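PhiAB6 tailspike (Unidentified phage, PDB 5JS4) probably fragments the exopolysaccharide of Acinetobacter baumannii, acting as a trimeric beta-helical phage tailspike. Local coordinates at residues 360-365 with 383-388; 331-336 with 355-360; 372-377 with 399-404; 441-446 with 463-468. All blocks are in the same frame, centred on the assembly; numbering follows the deposited sequence.

Contact 1: residues 360-365 with 383-388; sequences YLANID and VGFNFT
Asn363 and Asn386 lie side by side on neighbouring parallel strands, their amide planes 21° apart. A water lies 2.7 Å from Asn363 OD1 and 2.8 Å from Asn386 OD1, placed to donate to either, though it has more acceptors nearby than protons. Asn363 OD1 also accepts from Asn389 of the second subunit, while ND2 of Asn386 is bonded to Thr414 in the same chain. In the backbone, Ile364 N reaches Asn386 O at 2.8 Å with an N-H...O angle of 173°; Ala362 O and Ile364 O receive Asn386 N and Thr388 N. Such in-register pairing of successive coils, here with asparagine over asparagine, is the hallmark of a right-handed parallel beta-helix, as in the pectate lyase-like family. Where the chain turns its corner, Leu361 N bonds to Val383 O (3.0 Å) and Ala362 N to Gly384 O (3.2 Å). The opposite face of the sheet is apolar and turned to the helix interior. Ala362 CB rests 3.4 Å from Phe385 CD2. Ile364 CG1, beside the backbone N (chi1 -63°), leads CD1 to both phenyl rings, while CG2 touches Phe387 CE2. Tyr360 CD1 packs on Val383 CG1, its OH bonded to Tyr393 of the second subunit.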
loop_
_atom_site.group_PDB
_atom_site.type_symbol
_atom_site.label_atom_id
_atom_site.label_comp_id
_atom_site.label_asym_id
_atom_site.label_seq_id
_atom_site.Cartn_x
_atom_site.Cartn_y
_atom_site.Cartn_z
ATOM N N TYR A 360 19.329 -12.724 9.738
ATOM C CA TYR A 360 19.283 -13.290 8.385
ATOM C C TYR A 360 18.395 -14.531 8.328
ATOM O O TYR A 360 18.728 -15.568 8.902
ATOM C CB TYR A 360 20.696 -13.620 7.884
ATOM C CG TYR A 360 20.758 -14.279 6.511
ATOM C CD1 TYR A 360 20.083 -13.738 5.416
ATOM C CD2 TYR A 360 21.506 -15.433 6.309
ATOM C CE1 TYR A 360 20.148 -14.335 4.164
ATOM C CE2 TYR A 360 21.577 -16.036 5.063
ATOM C CZ TYR A 360 20.901 -15.486 3.992
ATOM O OH TYR A 360 20.978 -16.090 2.752
ATOM N N LEU A 361 17.266 -14.400 7.628
ATOM C CA LEU A 361 16.279 -15.472 7.438
ATOM C C LEU A 361 15.540 -15.836 8.721
ATOM O O LEU A 361 15.971 -16.707 9.479
ATOM C CB LEU A 361 16.902 -16.725 6.807
ATOM C CG LEU A 361 17.629 -16.547 5.473
ATOM C CD1 LEU A 361 17.991 -17.912 4.908
ATOM C CD2 LEU A 361 16.806 -15.752 4.468
ATOM N N ALA A 362 14.417 -15.161 8.949
ATOM C CA ALA A 362 13.541 -15.483 10.069
ATOM C C ALA A 362 12.080 -15.400 9.657
ATOM O O ALA A 362 11.699 -14.549 8.850
ATOM C CB ALA A 362 13.798 -14.545 11.236
ATOM N N ASN A 363 11.285 -16.308 10.216
ATOM C CA ASN A 363 9.831 -16.235 10.179
ATOM C C ASN A 363 9.319 -16.260 11.608
ATOM O O ASN A 363 9.388 -17.292 12.278
ATOM C CB ASN A 363 9.243 -17.421 9.421
ATOM C CG ASN A 363 9.493 -17.347 7.929
ATOM O OD1 ASN A 363 9.116 -16.373 7.273
ATOM N ND2 ASN A 363 10.119 -18.383 7.380
ATOM N N ILE A 364 8.828 -15.118 12.077
ATOM C CA ILE A 364 8.241 -15.010 13.403
ATOM C C ILE A 364 6.776 -14.670 13.209
ATOM O O ILE A 364 6.455 -13.672 12.570
ATOM C CB ILE A 364 8.935 -13.922 14.244
ATOM C CG1 ILE A 364 10.407 -14.294 14.467
ATOM C CG2 ILE A 364 8.212 -13.742 15.573
ATOM C CD1 ILE A 364 11.261 -13.170 15.017
ATOM N N ASP A 365 5.884 -15.501 13.743
ATOM C CA ASP A 365 4.457 -15.236 13.598
ATOM C C ASP A 365 3.598 -15.895 14.661
ATOM O O ASP A 365 3.921 -16.969 15.171
ATOM C CB ASP A 365 3.965 -15.655 12.215
ATOM C CG ASP A 365 4.148 -17.127 11.957
ATOM O OD1 ASP A 365 5.252 -17.509 11.549
ATOM O OD2 ASP A 365 3.184 -17.898 12.143
ATOM N N VAL A 383 17.898 -9.212 7.407
ATOM C CA VAL A 383 17.833 -9.427 5.964
ATOM C C VAL A 383 16.970 -10.668 5.733
ATOM O O VAL A 383 17.259 -11.740 6.263
ATOM C CB VAL A 383 19.235 -9.517 5.296
ATOM C CG1 VAL A 383 20.234 -10.249 6.183
ATOM C CG2 VAL A 383 19.148 -10.145 3.908
ATOM N N GLY A 384 15.889 -10.509 4.974
ATOM C CA GLY A 384 14.918 -11.589 4.801
ATOM C C GLY A 384 14.297 -11.996 6.129
ATOM O O GLY A 384 14.185 -13.183 6.434
ATOM N N PHE A 385 13.898 -10.991 6.908
ATOM C CA PHE A 385 13.413 -11.162 8.275
ATOM C C PHE A 385 11.934 -10.794 8.314
ATOM O O PHE A 385 11.578 -9.632 8.134
ATOM C CB PHE A 385 14.219 -10.252 9.205
ATOM C CG PHE A 385 13.945 -10.455 10.673
ATOM C CD1 PHE A 385 12.891 -9.798 11.298
ATOM C CD2 PHE A 385 14.770 -11.268 11.443
ATOM C CE1 PHE A 385 12.655 -9.962 12.654
ATOM C CE2 PHE A 385 14.534 -11.442 12.799
ATOM C CZ PHE A 385 13.477 -10.787 13.405
ATOM N N ASN A 386 11.077 -11.782 8.548
ATOM C CA ASN A 386 9.635 -11.581 8.476
ATOM C C ASN A 386 8.982 -11.802 9.832
ATOM O O ASN A 386 9.155 -12.850 10.452
ATOM C CB ASN A 386 9.043 -12.507 7.422
ATOM C CG ASN A 386 9.664 -12.295 6.056
ATOM O OD1 ASN A 386 10.201 -13.228 5.449
ATOM N ND2 ASN A 386 9.621 -11.061 5.575
ATOM N N PHE A 387 8.230 -10.796 10.269
ATOM C CA PHE A 387 7.675 -10.724 11.615
ATOM C C PHE A 387 6.213 -10.297 11.501
ATOM O O PHE A 387 5.927 -9.225 10.980
ATOM C CB PHE A 387 8.474 -9.688 12.416
ATOM C CG PHE A 387 8.226 -9.720 13.897
ATOM C CD1 PHE A 387 7.076 -9.169 14.442
ATOM C CD2 PHE A 387 9.167 -10.270 14.754
ATOM C CE1 PHE A 387 6.859 -9.191 15.812
ATOM C CE2 PHE A 387 8.957 -10.291 16.120
ATOM C CZ PHE A 387 7.801 -9.752 16.652
ATOM N N THR A 388 5.287 -11.127 11.974
ATOM C CA THR A 388 3.866 -10.787 11.867
ATOM C C THR A 388 3.007 -11.382 12.978
ATOM O O THR A 388 3.343 -12.414 13.551
ATOM C CB THR A 388 3.287 -11.205 10.490
ATOM O OG1 THR A 388 2.017 -10.570 10.281
ATOM C CG2 THR A 388 3.133 -12.730 10.380
HETATM O O HOH W 1 9.901 -15.957 4.713
#

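Contact 2: residues 331-336 with 355-360; sequences INCGPT and IEIDGY
Cys333 overlaps the end of Ile355, its SG lying 3.6 Å from Ile355 CD1 and its CB nearly as close to the same methyl. With SG anti to the backbone N (chi1 -174°), the sulfur is carried to this methyl, and Ile355 CG1, itself anti to its own nitrogen, extends to meet it. Further along the strand, CB of Cys333 lies 4.1 Å from CB of Ile357, and the far end of Ile357, CD1, comes to 3.2 Å from the carbonyl oxygen of Gly334. A single direct hydrogen bond joins the two backbones: Cys333 N donates to Glu356 O at 3.1 Å, with an N-H...O angle of 154°. Water supplements it at two points. One molecule accepts from Asn332 N and donates to Glu356 OE1; another donates to Cys333 O at 2.7 Å and accepts only weakly from Asp358 N. The carboxylate of Glu356 runs alongside Ile331, whose CG2 is 3.8 Å from OE1, while OE2 is taken by Thr328. At the end of the strand, Asp358 OD2 accepts from Tyr360 N in an Asx turn as the chain rounds its corner. Within the beta-helix, strand 353-358 is flanked by strands 328-333 and 374-379 in one parallel sheet. Ile355 and Ile357 reach inward to Ile337 of strand 336-338, and Ile357 also touches Ala362 and Ile364 of strand 362-370.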
loop_
_atom_site.group_PDB
_atom_site.type_symbol
_atom_site.label_atom_id
_atom_site.label_comp_id
_atom_site.label_asym_id
_atom_site.label_seq_id
_atom_site.Cartn_x
_atom_site.Cartn_y
_atom_site.Cartn_z
ATOM N N ILE A 331 18.818 -18.338 23.818
ATOM C CA ILE A 331 19.826 -17.885 22.860
ATOM C C ILE A 331 19.917 -18.842 21.674
ATOM O O ILE A 331 19.454 -19.982 21.745
ATOM C CB ILE A 331 21.213 -17.691 23.517
ATOM C CG1 ILE A 331 21.738 -19.001 24.124
ATOM C CG2 ILE A 331 21.132 -16.599 24.574
ATOM C CD1 ILE A 331 23.198 -18.947 24.533
ATOM N N ASN A 332 20.503 -18.352 20.582
ATOM C CA ASN A 332 20.751 -19.144 19.370
ATOM C C ASN A 332 19.491 -19.760 18.770
ATOM O O ASN A 332 19.491 -20.908 18.323
ATOM C CB ASN A 332 21.804 -20.226 19.636
ATOM C CG ASN A 332 23.156 -19.642 19.997
ATOM O OD1 ASN A 332 23.599 -18.660 19.400
ATOM N ND2 ASN A 332 23.821 -20.246 20.971
ATOM N N CYS A 333 18.419 -18.981 18.751
ATOM C CA CYS A 333 17.179 -19.429 18.145
ATOM C C CYS A 333 17.374 -19.615 16.650
ATOM O O CYS A 333 18.099 -18.855 16.013
ATOM C CB CYS A 333 16.067 -18.415 18.396
ATOM S SG CYS A 333 14.440 -18.954 17.837
ATOM N N GLY A 334 16.720 -20.632 16.101
ATOM C CA GLY A 334 16.676 -20.851 14.660
ATOM C C GLY A 334 15.750 -19.860 13.973
ATOM O O GLY A 334 15.328 -18.876 14.576
ATOM N N PRO A 335 15.404 -20.127 12.703
ATOM C CA PRO A 335 14.656 -19.169 11.884
ATOM C C PRO A 335 13.145 -19.124 12.128
ATOM O O PRO A 335 12.438 -18.455 11.383
ATOM C CB PRO A 335 14.931 -19.658 10.460
ATOM C CG PRO A 335 15.097 -21.129 10.611
ATOM C CD PRO A 335 15.771 -21.333 11.939
ATOM N N THR A 336 12.660 -19.821 13.153
ATOM C CA THR A 336 11.229 -19.909 13.432
ATOM C C THR A 336 10.943 -19.566 14.886
ATOM O O THR A 336 11.570 -20.119 15.785
ATOM C CB THR A 336 10.720 -21.342 13.172
ATOM O OG1 THR A 336 10.987 -21.707 11.813
ATOM C CG2 THR A 336 9.227 -21.467 13.454
ATOM N N ILE A 355 14.318 -13.724 23.899
ATOM C CA ILE A 355 14.927 -14.586 22.887
ATOM C C ILE A 355 15.857 -13.845 21.923
ATOM O O ILE A 355 15.573 -12.722 21.502
ATOM C CB ILE A 355 13.821 -15.354 22.121
ATOM C CG1 ILE A 355 14.410 -16.505 21.300
ATOM C CG2 ILE A 355 12.991 -14.402 21.266
ATOM C CD1 ILE A 355 13.421 -17.623 21.050
ATOM N N GLU A 356 16.977 -14.490 21.599
ATOM C CA GLU A 356 17.927 -13.985 20.617
ATOM C C GLU A 356 17.805 -14.795 19.337
ATOM O O GLU A 356 17.879 -16.025 19.363
ATOM C CB GLU A 356 19.358 -14.052 21.150
ATOM C CG GLU A 356 19.598 -13.086 22.294
ATOM C CD GLU A 356 21.005 -13.123 22.847
ATOM O OE1 GLU A 356 21.904 -13.691 22.193
ATOM O OE2 GLU A 356 21.206 -12.564 23.945
ATOM N N ILE A 357 17.613 -14.092 18.225
ATOM C CA ILE A 357 17.433 -14.716 16.916
ATOM C C ILE A 357 18.249 -13.936 15.884
ATOM O O ILE A 357 18.305 -12.709 15.932
ATOM C CB ILE A 357 15.934 -14.777 16.530
ATOM C CG1 ILE A 357 15.754 -15.524 15.205
ATOM C CG2 ILE A 357 15.317 -13.381 16.471
ATOM C CD1 ILE A 357 14.313 -15.838 14.860
ATOM N N ASP A 358 18.901 -14.641 14.964
ATOM C CA ASP A 358 19.725 -13.968 13.966
ATOM C C ASP A 358 18.858 -13.213 12.958
ATOM O O ASP A 358 17.752 -13.643 12.615
ATOM C CB ASP A 358 20.637 -14.954 13.241
ATOM C CG ASP A 358 21.728 -14.254 12.456
ATOM O OD1 ASP A 358 22.679 -13.734 13.082
ATOM O OD2 ASP A 358 21.631 -14.212 11.218
ATOM N N GLY A 359 19.370 -12.085 12.479
ATOM C CA GLY A 359 18.626 -11.242 11.551
ATOM C C GLY A 359 18.470 -11.783 10.138
ATOM O O GLY A 359 17.580 -11.340 9.412
ATOM N N TYR A 360 19.329 -12.724 9.738
ATOM C CA TYR A 360 19.283 -13.290 8.385
ATOM C C TYR A 360 18.395 -14.531 8.328
ATOM O O TYR A 360 18.728 -15.568 8.902
ATOM C CB TYR A 360 20.696 -13.620 7.884
ATOM C CG TYR A 360 20.758 -14.279 6.511
ATOM C CD1 TYR A 360 20.083 -13.738 5.416
ATOM C CD2 TYR A 360 21.506 -15.433 6.309
ATOM C CE1 TYR A 360 20.148 -14.335 4.164
ATOM C CE2 TYR A 360 21.577 -16.036 5.063
ATOM C CZ TYR A 360 20.901 -15.486 3.992
ATOM O OH TYR A 360 20.978 -16.090 2.752
HETATM O O HOH W 2 22.016 -15.908 20.395
HETATM O O HOH W 3 18.438 -17.695 13.575
#

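Contact 3: residues 372-377 with 399-404; sequences FYNQIV and GIYCED
Gly399 lies against Gln375 and Ile376 at a corner of the beta-helix. Its carbonyl oxygen accepts from Ile376 N at 2.8 Å and has Gln375 CB 3.3 Å away. OE1 of the extended Gln375 chain approaches Gly399 CA at 3.6 Å, while its NE2 is held by Asn371 O. Next comes Ile400, in parallel register with Ile376; their branches meet more loosely, CG1 of Ile400 lying 4.1 Å from CB of Ile376. Tyr401, paired with Val377, donates its N to Ile376 O at 2.8 Å. With CG anti to the backbone N (chi1 173°) the ring runs outward, and it is CG and CD2, with CB, that come close to Asn374. There Asn374 slants across, amide and ring planes 26° apart, with OD1 3.6 Å from Tyr401 CD2. Both polar ends are tied elsewhere: Asn374 ND2 to Asn397, and Tyr401 OH to Asp431. Strands 374-379 and 398-402 are neighbours in the parallel sheet, between strand 353-358 on one side and strand 426-430 on the other. Ile376 and Ile400 point into the beta-helix, where both touch Phe387 of strand 381-393.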
loop_
_atom_site.group_PDB
_atom_site.type_symbol
_atom_site.label_atom_id
_atom_site.label_comp_id
_atom_site.label_asym_id
_atom_site.label_seq_id
_atom_site.Cartn_x
_atom_site.Cartn_y
_atom_site.Cartn_z
ATOM N N PHE A 372 9.376 -8.977 30.179
ATOM C CA PHE A 372 10.746 -8.983 29.644
ATOM C C PHE A 372 11.278 -7.567 29.425
ATOM O O PHE A 372 10.519 -6.597 29.362
ATOM C CB PHE A 372 10.887 -9.788 28.340
ATOM C CG PHE A 372 10.589 -11.252 28.484
ATOM C CD1 PHE A 372 11.545 -12.127 28.986
ATOM C CD2 PHE A 372 9.361 -11.765 28.086
ATOM C CE1 PHE A 372 11.275 -13.481 29.104
ATOM C CE2 PHE A 372 9.086 -13.115 28.203
ATOM C CZ PHE A 372 10.041 -13.975 28.713
ATOM N N TYR A 373 12.598 -7.468 29.310
ATOM C CA TYR A 373 13.283 -6.202 29.083
ATOM C C TYR A 373 13.232 -5.890 27.588
ATOM O O TYR A 373 12.520 -4.978 27.163
ATOM C CB TYR A 373 14.718 -6.300 29.611
ATOM C CG TYR A 373 15.509 -5.017 29.580
ATOM C CD1 TYR A 373 15.249 -3.999 30.490
ATOM C CD2 TYR A 373 16.542 -4.834 28.664
ATOM C CE1 TYR A 373 15.983 -2.824 30.477
ATOM C CE2 TYR A 373 17.280 -3.660 28.641
ATOM C CZ TYR A 373 16.997 -2.661 29.553
ATOM O OH TYR A 373 17.728 -1.493 29.538
ATOM N N ASN A 374 13.984 -6.659 26.802
ATOM C CA ASN A 374 13.791 -6.736 25.364
ATOM C C ASN A 374 13.073 -8.042 25.083
ATOM O O ASN A 374 13.488 -9.094 25.562
ATOM C CB ASN A 374 15.130 -6.704 24.617
ATOM C CG ASN A 374 15.899 -5.414 24.840
ATOM O OD1 ASN A 374 17.108 -5.436 25.091
ATOM N ND2 ASN A 374 15.214 -4.286 24.742
ATOM N N GLN A 375 11.987 -7.989 24.323
ATOM C CA GLN A 375 11.229 -9.205 24.053
ATOM C C GLN A 375 11.886 -9.995 22.925
ATOM O O GLN A 375 12.259 -11.153 23.115
ATOM C CB GLN A 375 9.757 -8.882 23.801
ATOM C CG GLN A 375 9.056 -8.477 25.092
ATOM C CD GLN A 375 7.651 -7.950 24.899
ATOM O OE1 GLN A 375 7.338 -7.332 23.881
ATOM N NE2 GLN A 375 6.798 -8.170 25.892
ATOM N N ILE A 376 12.075 -9.357 21.778
ATOM C CA ILE A 376 12.803 -9.959 20.668
ATOM C C ILE A 376 14.147 -9.258 20.529
ATOM O O ILE A 376 14.201 -8.055 20.295
ATOM C CB ILE A 376 12.020 -9.832 19.344
ATOM C CG1 ILE A 376 10.649 -10.518 19.455
ATOM C CG2 ILE A 376 12.831 -10.398 18.182
ATOM C CD1 ILE A 376 10.683 -12.030 19.521
ATOM N N VAL A 377 15.228 -10.017 20.687
ATOM C CA VAL A 377 16.576 -9.495 20.518
ATOM C C VAL A 377 17.120 -10.018 19.197
ATOM O O VAL A 377 17.411 -11.205 19.066
ATOM C CB VAL A 377 17.499 -9.917 21.679
ATOM C CG1 VAL A 377 18.916 -9.395 21.468
ATOM C CG2 VAL A 377 16.943 -9.414 23.002
ATOM N N GLY A 399 10.005 -3.883 22.548
ATOM C CA GLY A 399 9.390 -5.087 22.007
ATOM C C GLY A 399 10.379 -5.820 21.115
ATOM O O GLY A 399 10.540 -7.036 21.215
ATOM N N ILE A 400 11.039 -5.064 20.241
ATOM C CA ILE A 400 12.033 -5.602 19.316
ATOM C C ILE A 400 13.272 -4.711 19.358
ATOM O O ILE A 400 13.172 -3.498 19.175
ATOM C CB ILE A 400 11.488 -5.659 17.872
ATOM C CG1 ILE A 400 10.191 -6.475 17.821
ATOM C CG2 ILE A 400 12.528 -6.256 16.932
ATOM C CD1 ILE A 400 9.417 -6.336 16.527
ATOM N N TYR A 401 14.432 -5.320 19.597
ATOM C CA TYR A 401 15.695 -4.593 19.702
ATOM C C TYR A 401 16.736 -5.170 18.747
ATOM O O TYR A 401 16.993 -6.373 18.761
ATOM C CB TYR A 401 16.223 -4.649 21.138
ATOM C CG TYR A 401 17.614 -4.067 21.301
ATOM C CD1 TYR A 401 17.915 -2.794 20.827
ATOM C CD2 TYR A 401 18.626 -4.787 21.935
ATOM C CE1 TYR A 401 19.183 -2.255 20.972
ATOM C CE2 TYR A 401 19.897 -4.254 22.087
ATOM C CZ TYR A 401 20.169 -2.988 21.604
ATOM O OH TYR A 401 21.428 -2.450 21.749
ATOM N N CYS A 402 17.327 -4.302 17.927
ATOM C CA CYS A 402 18.406 -4.683 17.015
ATOM C C CYS A 402 19.592 -3.737 17.184
ATOM O O CYS A 402 19.548 -2.581 16.758
ATOM C CB CYS A 402 17.916 -4.670 15.564
ATOM S SG CYS A 402 19.181 -5.085 14.341
ATOM N N GLU A 403 20.653 -4.244 17.806
ATOM C CA GLU A 403 21.862 -3.466 18.068
ATOM C C GLU A 403 22.687 -3.248 16.798
ATOM O O GLU A 403 23.194 -2.146 16.565
ATOM C CB GLU A 403 22.714 -4.182 19.123
ATOM C CG GLU A 403 23.972 -3.430 19.544
ATOM C CD GLU A 403 24.851 -4.215 20.506
ATOM O OE1 GLU A 403 24.540 -5.388 20.802
ATOM O OE2 GLU A 403 25.867 -3.655 20.967
ATOM N N ASP A 404 22.820 -4.305 15.994
ATOM C CA ASP A 404 23.675 -4.313 14.802
ATOM C C ASP A 404 25.081 -3.807 15.146
ATOM O O ASP A 404 25.552 -2.832 14.568
ATOM C CB ASP A 404 23.040 -3.475 13.676
ATOM C CG ASP A 404 23.738 -3.657 12.326
ATOM O OD1 ASP A 404 24.603 -4.548 12.187
ATOM O OD2 ASP A 404 23.414 -2.901 11.387
#

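Contact 4: residues 441-446 with 463-468; sequences NIIFES and KFWCEN
Strands 442-445 and 464-468 run parallel, 5° apart with 4.7 Å between axes, and their backbones exchange bonds in strict alternation: Ile442 N to Lys463 O, Trp465 N to Ile442 O, Phe444 N to Trp465 O, Glu467 N to Phe444 O and Ser446 N to Glu467 O. On the face bearing Ile442, Phe444, Phe464 and Cys466, the packing centres on two rings. Phe444 CG, beside its backbone N (chi1 -58°), turns the ring back toward Phe464, which presents its edge to the face of Phe444 in an offset edge-to-face pair, centroids 5.6 Å apart and planes at 64°. Ile442 lies alongside Phe464 and covers one face, CB 4.1 Å from the ring centroid in a CH-pi contact. Cys466 SG meets Phe444 obliquely, 3.7 Å from CD2. The face bearing Ile443, Trp465, Glu445 and Glu467 is mixed. Trp465 NE1 donates to Glu467 OE1 at 2.9 Å, the oxygen lying in the indole plane, probably fixing both groups' rotation. A water donates to Glu467 OE1 and Glu445 OE1, which lie 5.2 Å apart, and probably eases the repulsion of the two carboxylates; Glu445 OE1 is also bonded to Tyr419. Lys463 NZ reaches His458 O of the third subunit. In the beta-helix the pair sits between strands 413-421 and 495-498, and the aromatic face meets Ile451 of strand 451-453 across the interior.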
loop_
_atom_site.group_PDB
_atom_site.type_symbol
_atom_site.label_atom_id
_atom_site.label_comp_id
_atom_site.label_asym_id
_atom_site.label_seq_id
_atom_site.Cartn_x
_atom_site.Cartn_y
_atom_site.Cartn_z
ATOM N N ASN A 441 0.095 -1.981 9.769
ATOM C CA ASN A 441 -0.930 -2.429 10.708
ATOM C C ASN A 441 -0.343 -2.688 12.086
ATOM O O ASN A 441 -0.452 -3.778 12.650
ATOM C CB ASN A 441 -1.663 -3.648 10.149
ATOM C CG ASN A 441 -2.372 -3.343 8.844
ATOM O OD1 ASN A 441 -2.221 -4.062 7.848
ATOM N ND2 ASN A 441 -3.130 -2.259 8.831
ATOM N N ILE A 442 0.283 -1.639 12.609
ATOM C CA ILE A 442 0.940 -1.668 13.897
ATOM C C ILE A 442 0.165 -0.767 14.854
ATOM O O ILE A 442 -0.370 0.275 14.458
ATOM C CB ILE A 442 2.413 -1.239 13.754
ATOM C CG1 ILE A 442 3.199 -2.365 13.064
ATOM C CG2 ILE A 442 3.034 -0.899 15.106
ATOM C CD1 ILE A 442 4.596 -1.989 12.636
ATOM N N ILE A 443 0.096 -1.196 16.109
ATOM C CA ILE A 443 -0.601 -0.467 17.156
ATOM C C ILE A 443 0.399 -0.140 18.259
ATOM O O ILE A 443 1.119 -1.029 18.724
ATOM C CB ILE A 443 -1.751 -1.303 17.763
ATOM C CG1 ILE A 443 -2.675 -1.856 16.668
ATOM C CG2 ILE A 443 -2.546 -0.473 18.764
ATOM C CD1 ILE A 443 -3.617 -2.933 17.162
ATOM N N PHE A 444 0.457 1.133 18.649
ATOM C CA PHE A 444 1.159 1.555 19.860
ATOM C C PHE A 444 0.098 2.015 20.847
ATOM O O PHE A 444 -0.526 3.054 20.637
ATOM C CB PHE A 444 2.103 2.743 19.620
ATOM C CG PHE A 444 3.163 2.519 18.576
ATOM C CD1 PHE A 444 3.726 1.268 18.349
ATOM C CD2 PHE A 444 3.642 3.604 17.848
ATOM C CE1 PHE A 444 4.720 1.105 17.398
ATOM C CE2 PHE A 444 4.630 3.443 16.894
ATOM C CZ PHE A 444 5.170 2.193 16.671
ATOM N N GLU A 445 -0.113 1.252 21.913
ATOM C CA GLU A 445 -1.070 1.642 22.948
ATOM C C GLU A 445 -0.354 1.809 24.281
ATOM O O GLU A 445 0.184 0.848 24.821
ATOM C CB GLU A 445 -2.203 0.620 23.073
ATOM C CG GLU A 445 -3.282 1.042 24.066
ATOM C CD GLU A 445 -4.494 0.129 24.069
ATOM O OE1 GLU A 445 -4.871 -0.381 22.994
ATOM O OE2 GLU A 445 -5.085 -0.061 25.154
ATOM N N SER A 446 -0.350 3.034 24.800
ATOM C CA SER A 446 0.300 3.347 26.073
ATOM C C SER A 446 1.748 2.850 26.122
ATOM O O SER A 446 2.150 2.161 27.058
ATOM C CB SER A 446 -0.515 2.786 27.243
ATOM O OG SER A 446 -1.818 3.345 27.258
ATOM N N LYS A 463 -0.358 1.494 7.877
ATOM C CA LYS A 463 -1.258 1.980 8.913
ATOM C C LYS A 463 -0.665 1.806 10.301
ATOM O O LYS A 463 -0.165 0.730 10.643
ATOM C CB LYS A 463 -2.601 1.266 8.820
ATOM C CG LYS A 463 -3.323 1.550 7.516
ATOM C CD LYS A 463 -4.732 0.982 7.487
ATOM C CE LYS A 463 -5.671 1.667 8.469
ATOM N NZ LYS A 463 -5.766 3.138 8.272
ATOM N N PHE A 464 -0.715 2.885 11.082
ATOM C CA PHE A 464 -0.327 2.881 12.487
ATOM C C PHE A 464 -1.471 3.463 13.305
ATOM O O PHE A 464 -2.082 4.459 12.905
ATOM C CB PHE A 464 0.931 3.725 12.719
ATOM C CG PHE A 464 2.214 3.020 12.380
ATOM C CD1 PHE A 464 2.543 2.752 11.064
ATOM C CD2 PHE A 464 3.097 2.629 13.381
ATOM C CE1 PHE A 464 3.723 2.102 10.744
ATOM C CE2 PHE A 464 4.282 1.980 13.067
ATOM C CZ PHE A 464 4.593 1.715 11.747
ATOM N N TRP A 465 -1.751 2.839 14.444
ATOM C CA TRP A 465 -2.719 3.355 15.402
ATOM C C TRP A 465 -1.965 3.635 16.691
ATOM O O TRP A 465 -1.546 2.709 17.378
ATOM C CB TRP A 465 -3.840 2.344 15.638
ATOM C CG TRP A 465 -4.964 2.894 16.466
ATOM C CD1 TRP A 465 -5.007 2.986 17.827
ATOM C CD2 TRP A 465 -6.199 3.438 15.987
ATOM N NE1 TRP A 465 -6.191 3.553 18.227
ATOM C CE2 TRP A 465 -6.943 3.840 17.119
ATOM C CE3 TRP A 465 -6.750 3.630 14.715
ATOM C CZ2 TRP A 465 -8.209 4.417 17.014
ATOM C CZ3 TRP A 465 -8.011 4.203 14.611
ATOM C CH2 TRP A 465 -8.726 4.590 15.757
ATOM N N CYS A 466 -1.776 4.917 16.999
ATOM C CA CYS A 466 -0.968 5.330 18.138
ATOM C C CYS A 466 -1.870 6.010 19.156
ATOM O O CYS A 466 -2.351 7.117 18.922
ATOM C CB CYS A 466 0.144 6.275 17.685
ATOM S SG CYS A 466 1.061 5.700 16.235
ATOM N N GLU A 467 -2.100 5.334 20.280
ATOM C CA GLU A 467 -3.063 5.798 21.276
ATOM C C GLU A 467 -2.486 5.762 22.688
ATOM O O GLU A 467 -2.303 4.692 23.269
ATOM C CB GLU A 467 -4.350 4.969 21.201
ATOM C CG GLU A 467 -5.446 5.443 22.152
ATOM C CD GLU A 467 -6.810 4.856 21.841
ATOM O OE1 GLU A 467 -6.902 3.929 21.008
ATOM O OE2 GLU A 467 -7.803 5.322 22.441
ATOM N N ASN A 468 -2.206 6.956 23.210
ATOM C CA ASN A 468 -1.763 7.184 24.589
ATOM C C ASN A 468 -0.320 6.780 24.863
ATOM O O ASN A 468 0.252 5.918 24.190
ATOM C CB ASN A 468 -2.704 6.522 25.604
ATOM C CG ASN A 468 -4.137 7.001 25.467
ATOM O OD1 ASN A 468 -4.386 8.144 25.082
ATOM N ND2 ASN A 468 -5.088 6.128 25.779
HETATM O O HOH W 4 -5.623 1.076 20.621
#

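Overall arrangement
The four contacts sample successive coils of one beta-helix. Contacts 1 and 2, centres 10 Å apart, share Tyr360 and are also joined by Asn363 N to Pro335 O (2.7 Å) and Val383 N to Gly359 O (2.9 Å), probable hydrogen bonds. Contacts 2 and 3, centres 12 Å apart, belong to one sheet, with Ile355 O 2.8 Å from Val377 N. Contact 3 faces contact 1 through the core, where Phe387 CE2 packs 3.7 Å from Ile376 CG1. Contact 4 extends the sheet of contact 1 further along, about 8 Å away by nearest atoms. Contacts 1 and 2 touch the second subunit and contact 4 the third. Asn371, which lines a malonate pocket, immediately precedes segment 372-377 and holds Gln375 of contact 3.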